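Local coordinates for conserved domain protein (Bacillus anthracis, PDB 3FBQ) that is of unknown function, but is built of antiparallel beta sheets and is probably related to the E-set group of immunoglobulin-like domains, at residues Val184-Gly187 against Ala188-Trp192; Lys131-Gln134 against Gly135-Phe139. All blocks are in the same frame, centred on the assembly; numbering follows the deposited sequence.

Contact 1 of 2, residues Val184-Gly187 against Ala188-Trp192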
ATOM      1  N   VAL A 184     -16.889  23.631  18.766  1.00 44.24           N
ATOM      2  CA  VAL A 184     -16.565  24.971  18.262  1.00 45.44           C
ATOM      3  C   VAL A 184     -17.868  25.690  17.776  1.00 46.77           C
ATOM      4  O   VAL A 184     -18.675  25.119  17.009  1.00 46.28           O
ATOM      5  CB  VAL A 184     -15.554  24.876  17.095  1.00 45.17           C
ATOM      6  CG1 VAL A 184     -14.949  26.225  16.781  1.00 45.21           C
ATOM      7  CG2 VAL A 184     -14.456  23.915  17.432  1.00 45.54           C
ATOM      8  N   SER A 185     -18.062  26.936  18.225  1.00 47.51           N
ATOM      9  CA  SER A 185     -19.280  27.697  17.915  1.00 48.49           C
ATOM     10  C   SER A 185     -19.219  28.325  16.542  1.00 49.17           C
ATOM     11  O   SER A 185     -18.121  28.521  15.997  1.00 49.73           O
ATOM     12  CB  SER A 185     -19.447  28.839  18.908  1.00 48.32           C
ATOM     13  OG  SER A 185     -18.483  29.838  18.612  1.00 48.13           O
ATOM     14  N   LYS A 186     -20.392  28.706  16.010  1.00 49.80           N
ATOM     15  CA  LYS A 186     -20.441  29.479  14.751  1.00 49.91           C
ATOM     16  C   LYS A 186     -19.537  30.723  14.822  1.00 49.35           C
ATOM     17  O   LYS A 186     -18.777  30.963  13.892  1.00 50.43           O
ATOM     18  CB  LYS A 186     -21.877  29.772  14.252  1.00 49.43           C
ATOM     19  CG  LYS A 186     -22.710  30.751  15.093  1.00 53.24           C
ATOM     20  CD  LYS A 186     -22.632  32.242  14.590  1.00 55.10           C
ATOM     21  CE  LYS A 186     -23.017  33.278  15.680  1.00 54.81           C
ATOM     22  NZ  LYS A 186     -24.202  34.094  15.252  1.00 57.46           N
ATOM     23  N   GLY A 187     -19.564  31.470  15.930  1.00 48.50           N
ATOM     24  CA  GLY A 187     -18.608  32.556  16.137  1.00 47.45           C
ATOM     25  C   GLY A 187     -17.186  32.110  15.819  1.00 47.49           C
ATOM     26  O   GLY A 187     -16.586  32.545  14.823  1.00 46.85           O
ATOM     27  N   ALA A 188     -16.681  31.181  16.642  1.00 47.70           N
ATOM     28  CA  ALA A 188     -15.292  30.742  16.623  1.00 47.48           C
ATOM     29  C   ALA A 188     -14.854  30.065  15.307  1.00 48.27           C
ATOM     30  O   ALA A 188     -13.738  30.328  14.794  1.00 47.97           O
ATOM     31  CB  ALA A 188     -15.065  29.855  17.767  1.00 46.93           C
ATOM     32  N   ARG A 189     -15.722  29.214  14.753  1.00 48.84           N
ATOM     33  CA  ARG A 189     -15.387  28.502  13.493  1.00 50.11           C
ATOM     34  C   ARG A 189     -14.952  29.499  12.436  1.00 50.82           C
ATOM     35  O   ARG A 189     -14.116  29.193  11.563  1.00 50.53           O
ATOM     36  CB  ARG A 189     -16.573  27.715  12.920  1.00 49.74           C
ATOM     37  CG  ARG A 189     -17.229  26.775  13.872  1.00 49.05           C
ATOM     38  CD  ARG A 189     -18.046  25.781  13.129  1.00 47.73           C
ATOM     39  NE  ARG A 189     -18.255  24.638  13.985  1.00 47.25           N
ATOM     40  CZ  ARG A 189     -18.551  23.411  13.579  1.00 48.39           C
ATOM     41  NH1 ARG A 189     -18.686  23.125  12.285  1.00 49.42           N
ATOM     42  NH2 ARG A 189     -18.695  22.451  14.492  1.00 48.58           N
ATOM     43  N   LYS A 190     -15.524  30.700  12.546  1.00 51.35           N
ATOM     44  CA  LYS A 190     -15.408  31.682  11.508  1.00 51.88           C
ATOM     45  C   LYS A 190     -14.052  32.337  11.500  1.00 52.06           C
ATOM     46  O   LYS A 190     -13.522  32.647  10.429  1.00 52.01           O
ATOM     47  CB  LYS A 190     -16.540  32.692  11.591  1.00 51.71           C
ATOM     48  CG  LYS A 190     -17.853  32.114  11.062  1.00 52.11           C
ATOM     49  CD  LYS A 190     -18.765  33.194  10.436  1.00 53.66           C
ATOM     50  CE  LYS A 190     -19.332  34.180  11.458  1.00 52.37           C
ATOM     51  NZ  LYS A 190     -20.439  33.576  12.243  1.00 52.40           N
ATOM     52  N   GLU A 191     -13.455  32.524  12.673  1.00 52.41           N
ATOM     53  CA  GLU A 191     -12.128  33.143  12.665  1.00 53.38           C
ATOM     54  C   GLU A 191     -10.951  32.163  12.706  1.00 53.61           C
ATOM     55  O   GLU A 191      -9.798  32.582  12.857  1.00 53.79           O
ATOM     56  CB  GLU A 191     -11.988  34.272  13.700  1.00 53.24           C
ATOM     57  CG  GLU A 191     -12.096  33.861  15.155  1.00 55.94           C
ATOM     58  CD  GLU A 191     -11.468  34.897  16.129  1.00 57.72           C
ATOM     59  OE1 GLU A 191     -10.218  35.064  16.129  1.00 59.03           O
ATOM     60  OE2 GLU A 191     -12.224  35.529  16.906  1.00 55.43           O
ATOM     61  N   TRP A 192     -11.246  30.874  12.572  1.00 53.96           N
ATOM     62  CA  TRP A 192     -10.265  29.830  12.847  1.00 53.69           C
ATOM     63  C   TRP A 192     -10.614  28.540  12.113  1.00 53.67           C
ATOM     64  O   TRP A 192     -11.785  28.180  11.992  1.00 53.27           O
ATOM     65  CB  TRP A 192     -10.168  29.569  14.351  1.00 54.02           C
ATOM     66  CG  TRP A 192      -9.861  30.795  15.154  1.00 53.42           C
ATOM     67  CD1 TRP A 192     -10.756  31.608  15.784  1.00 52.43           C
ATOM     68  CD2 TRP A 192      -8.564  31.349  15.414  1.00 53.93           C
ATOM     69  NE1 TRP A 192     -10.099  32.635  16.420  1.00 53.78           N
ATOM     70  CE2 TRP A 192      -8.753  32.497  16.208  1.00 54.14           C
ATOM     71  CE3 TRP A 192      -7.264  30.985  15.053  1.00 54.43           C
ATOM     72  CZ2 TRP A 192      -7.690  33.285  16.647  1.00 52.83           C
ATOM     73  CZ3 TRP A 192      -6.210  31.768  15.489  1.00 56.13           C
ATOM     74  CH2 TRP A 192      -6.429  32.904  16.277  1.00 52.66           C
TER
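R189 lies back along the start of its helix, so that its chain runs past V184 and S185. CB lies near S185 O and K186 O. CG then packs against a methyl of V184, with V184 CG1 3.7 Å from R189 CG, and the two side chains cross obliquely. From CG to NE the chain is extended, CD passing S185 O and V184 O on the way, which carries the guanidinium out past the end of the helix. There NE donates to the main chain: R189 NE to V184 O measures 3.1 Å at an N-H...O angle of 161°. The oxygen lies close to the guanidinium plane, while NE sits above the plane of the carbonyl. At the tip, NH2 forms a salt bridge to D220 and a weak hydrogen bond to N223, so main chain and carboxylate together fix the rotation of the group.

S185 is the N-cap. S185 OG, swung between backbone N and carbonyl carbon (chi1 73°), accepts a nearly straight bond from A188 N at 3.0 Å. Beneath this cap, V184 CG1 meets A188 CB at 3.8 Å, forming the buried apolar side. On the exposed side, K186 and K190 lie alongside one another, pointing the same way, with K186 CD 3.5 Å from K190 NZ. The like charges, K186 NZ and K190 NZ 4.8 Å apart, would probably repel mildly, damped by solvent. K190 N also donates to G187 O at 3.1 Å.

The turn of helix follows directly on strand 175-184 and leads toward strand 196-203. V184 and A188 both rest on I162 of strand 162-171, Y222 touches V184 and R189 from the loop before strand 224-231, and the W192 ring makes a cation-pi contact with K278.

Contact 2 of 2, residues Lys131-Gln134 against Gly135-Phe139; sequences KSIQ and GHWNF
I133 and W137 lie on the inner side of one strand, and they meet where the chain bends between them. The methyl I133 CG2 approaches the far corner of the indole, 4.0 Å from W137 CH2, with the two side chains at about a right angle. Together, chi1 -62° and chi2 -103° of W137 bring the benzo half back toward I133 and Q134. That corner also reaches the main chain: I133 O is 3.8 Å from W137 CH2 and lies at the ring edge, while Q134 O is 3.7 Å from W137 CH2.

Within the strand little meets on the other face: Q134 CB leaves opposite the I133/W137 pair, Q134 is partly exposed, and the second subunit packs against S132, Q134 and H136. G135 takes up backbone angles at which a CB would be jammed against Q134 O, and here the strand bends, the short axes of 131-134 and 135-139 diverging by 60°.

W137 NE1 is satisfied by V40 O, and its ring packs on V42 of strand 40-49. Q134 to H136 pair antiparallel with a strand of the second subunit, extending the sheet sidewise at its edge. Two facing antiparallel sheets and the partial E-set match suggest an immunoglobulin-like beta sandwich.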
ATOM      1  N   LYS A 131      14.168   1.975  -4.004  1.00 38.34           N
ATOM      2  CA  LYS A 131      13.999   0.582  -4.267  1.00 38.96           C
ATOM      3  C   LYS A 131      13.046   0.074  -3.210  1.00 38.87           C
ATOM      4  O   LYS A 131      12.911   0.706  -2.154  1.00 39.38           O
ATOM      5  CB  LYS A 131      15.327  -0.089  -3.984  1.00 38.77           C
ATOM      6  CG  LYS A 131      15.515  -1.294  -4.795  1.00 41.34           C
ATOM      7  CD  LYS A 131      16.725  -2.030  -4.318  1.00 42.43           C
ATOM      8  CE  LYS A 131      16.413  -2.768  -3.059  1.00 41.16           C
ATOM      9  NZ  LYS A 131      17.716  -3.125  -2.483  1.00 38.17           N
ATOM     10  N   SER A 132      12.407  -1.066  -3.472  1.00 37.74           N
ATOM     11  CA  SER A 132      11.573  -1.701  -2.464  1.00 36.51           C
ATOM     12  C   SER A 132      11.884  -3.162  -2.585  1.00 35.13           C
ATOM     13  O   SER A 132      12.405  -3.569  -3.616  1.00 33.56           O
ATOM     14  CB  SER A 132      10.103  -1.486  -2.731  1.00 36.77           C
ATOM     15  OG  SER A 132       9.808  -1.968  -4.036  1.00 39.28           O
ATOM     16  N   ILE A 133      11.616  -3.908  -1.505  1.00 33.21           N
ATOM     17  CA  ILE A 133      11.597  -5.341  -1.550  1.00 31.98           C
ATOM     18  C   ILE A 133      10.124  -5.758  -1.605  1.00 32.44           C
ATOM     19  O   ILE A 133       9.349  -5.527  -0.667  1.00 32.88           O
ATOM     20  CB  ILE A 133      12.336  -5.986  -0.357  1.00 31.65           C
ATOM     21  CG1 ILE A 133      13.836  -5.739  -0.413  1.00 28.17           C
ATOM     22  CG2 ILE A 133      12.151  -7.492  -0.347  1.00 33.12           C
ATOM     23  CD1 ILE A 133      14.368  -5.577   0.944  1.00 20.52           C
ATOM     24  N   GLN A 134       9.736  -6.347  -2.728  1.00 32.54           N
ATOM     25  CA  GLN A 134       8.384  -6.846  -2.908  1.00 33.57           C
ATOM     26  C   GLN A 134       8.152  -8.182  -2.201  1.00 33.70           C
ATOM     27  O   GLN A 134       9.052  -8.993  -2.105  1.00 36.07           O
ATOM     28  CB  GLN A 134       8.140  -7.000  -4.397  1.00 34.00           C
ATOM     29  CG  GLN A 134       8.173  -5.656  -5.132  1.00 36.28           C
ATOM     30  CD  GLN A 134       6.871  -4.852  -5.020  1.00 40.65           C
ATOM     31  OE1 GLN A 134       6.796  -3.800  -4.336  1.00 37.58           O
ATOM     32  NE2 GLN A 134       5.834  -5.332  -5.740  1.00 45.59           N
ATOM     33  N   GLY A 135       6.970  -8.412  -1.671  1.00 33.34           N
ATOM     34  CA  GLY A 135       6.601  -9.748  -1.249  1.00 32.12           C
ATOM     35  C   GLY A 135       5.398  -9.680  -0.348  1.00 32.29           C
ATOM     36  O   GLY A 135       4.685  -8.673  -0.291  1.00 32.75           O
ATOM     37  N   HIS A 136       5.195 -10.756   0.390  1.00 32.23           N
ATOM     38  CA  HIS A 136       4.128 -10.866   1.367  1.00 31.90           C
ATOM     39  C   HIS A 136       4.677 -11.352   2.717  1.00 31.01           C
ATOM     40  O   HIS A 136       5.362 -12.377   2.783  1.00 32.63           O
ATOM     41  CB  HIS A 136       3.141 -11.913   0.879  1.00 31.10           C
ATOM     42  CG  HIS A 136       2.022 -11.354   0.084  1.00 35.07           C
ATOM     43  ND1 HIS A 136       1.567 -11.944  -1.084  1.00 37.85           N
ATOM     44  CD2 HIS A 136       1.265 -10.248   0.269  1.00 37.79           C
ATOM     45  CE1 HIS A 136       0.550 -11.252  -1.558  1.00 36.34           C
ATOM     46  NE2 HIS A 136       0.349 -10.213  -0.760  1.00 40.18           N
ATOM     47  N   TRP A 137       4.320 -10.699   3.796  1.00 29.36           N
ATOM     48  CA  TRP A 137       4.643 -11.213   5.096  1.00 28.69           C
ATOM     49  C   TRP A 137       3.385 -10.956   5.853  1.00 29.41           C
ATOM     50  O   TRP A 137       2.972  -9.825   5.931  1.00 31.38           O
ATOM     51  CB  TRP A 137       5.764 -10.402   5.701  1.00 28.19           C
ATOM     52  CG  TRP A 137       7.112 -10.415   4.954  1.00 26.89           C
ATOM     53  CD1 TRP A 137       8.206 -11.115   5.301  1.00 24.19           C
ATOM     54  CD2 TRP A 137       7.480  -9.659   3.757  1.00 26.96           C
ATOM     55  NE1 TRP A 137       9.241 -10.881   4.400  1.00 27.07           N
ATOM     56  CE2 TRP A 137       8.823  -9.987   3.455  1.00 26.72           C
ATOM     57  CE3 TRP A 137       6.791  -8.778   2.902  1.00 23.08           C
ATOM     58  CZ2 TRP A 137       9.498  -9.445   2.350  1.00 26.90           C
ATOM     59  CZ3 TRP A 137       7.447  -8.245   1.820  1.00 22.66           C
ATOM     60  CH2 TRP A 137       8.787  -8.570   1.541  1.00 24.49           C
ATOM     61  N   ASN A 138       2.729 -11.988   6.365  1.00 29.85           N
ATOM     62  CA  ASN A 138       1.388 -11.865   6.924  1.00 30.41           C
ATOM     63  C   ASN A 138       1.303 -12.499   8.282  1.00 30.57           C
ATOM     64  O   ASN A 138       1.860 -13.577   8.487  1.00 32.85           O
ATOM     65  CB  ASN A 138       0.382 -12.544   6.009  1.00 30.12           C
ATOM     66  CG  ASN A 138       0.427 -11.989   4.598  1.00 35.04           C
ATOM     67  OD1 ASN A 138       0.136 -12.703   3.653  1.00 39.80           O
ATOM     68  ND2 ASN A 138       0.872 -10.726   4.436  1.00 38.17           N
ATOM     69  N   PHE A 139       0.615 -11.853   9.222  1.00 29.57           N
ATOM     70  CA  PHE A 139       0.235 -12.513  10.454  1.00 27.69           C
ATOM     71  C   PHE A 139      -1.232 -12.254  10.630  1.00 28.01           C
ATOM     72  O   PHE A 139      -1.703 -11.119  10.478  1.00 27.66           O
ATOM     73  CB  PHE A 139       1.018 -12.003  11.677  1.00 27.83           C
ATOM     74  CG  PHE A 139       2.524 -11.874  11.465  1.00 26.26           C
ATOM     75  CD1 PHE A 139       3.398 -12.685  12.145  1.00 25.22           C
ATOM     76  CD2 PHE A 139       3.056 -10.915  10.596  1.00 26.06           C
ATOM     77  CE1 PHE A 139       4.803 -12.563  11.954  1.00 26.37           C
ATOM     78  CE2 PHE A 139       4.434 -10.800  10.376  1.00 25.91           C
ATOM     79  CZ  PHE A 139       5.318 -11.605  11.064  1.00 24.87           C
TER

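In the fold
From the N terminus, strands 29-37, 40-49 and 53-62 start the five-stranded sheet, 71-78 goes to the three-stranded sheet, 84-92 and 97-106 return to the first, and the hairpin 114-126/131-144, where contact 2 lies, completes the second. Strands 149-157, 162-171 and 175-184 follow in the eight-stranded sheet, and contact 1 begins as the last of these ends. Each contact is made within one continuous run, so neither closes a loop, and they come in series, neither nested nor crossed. Their centres are 46 Å apart. The strand carrying contact 2 packs on the first sheet and pairs with a neighbouring subunit, whereas contact 1 joins a short helix to the C-terminal end of strand 175-184, inside the eight-stranded sheet.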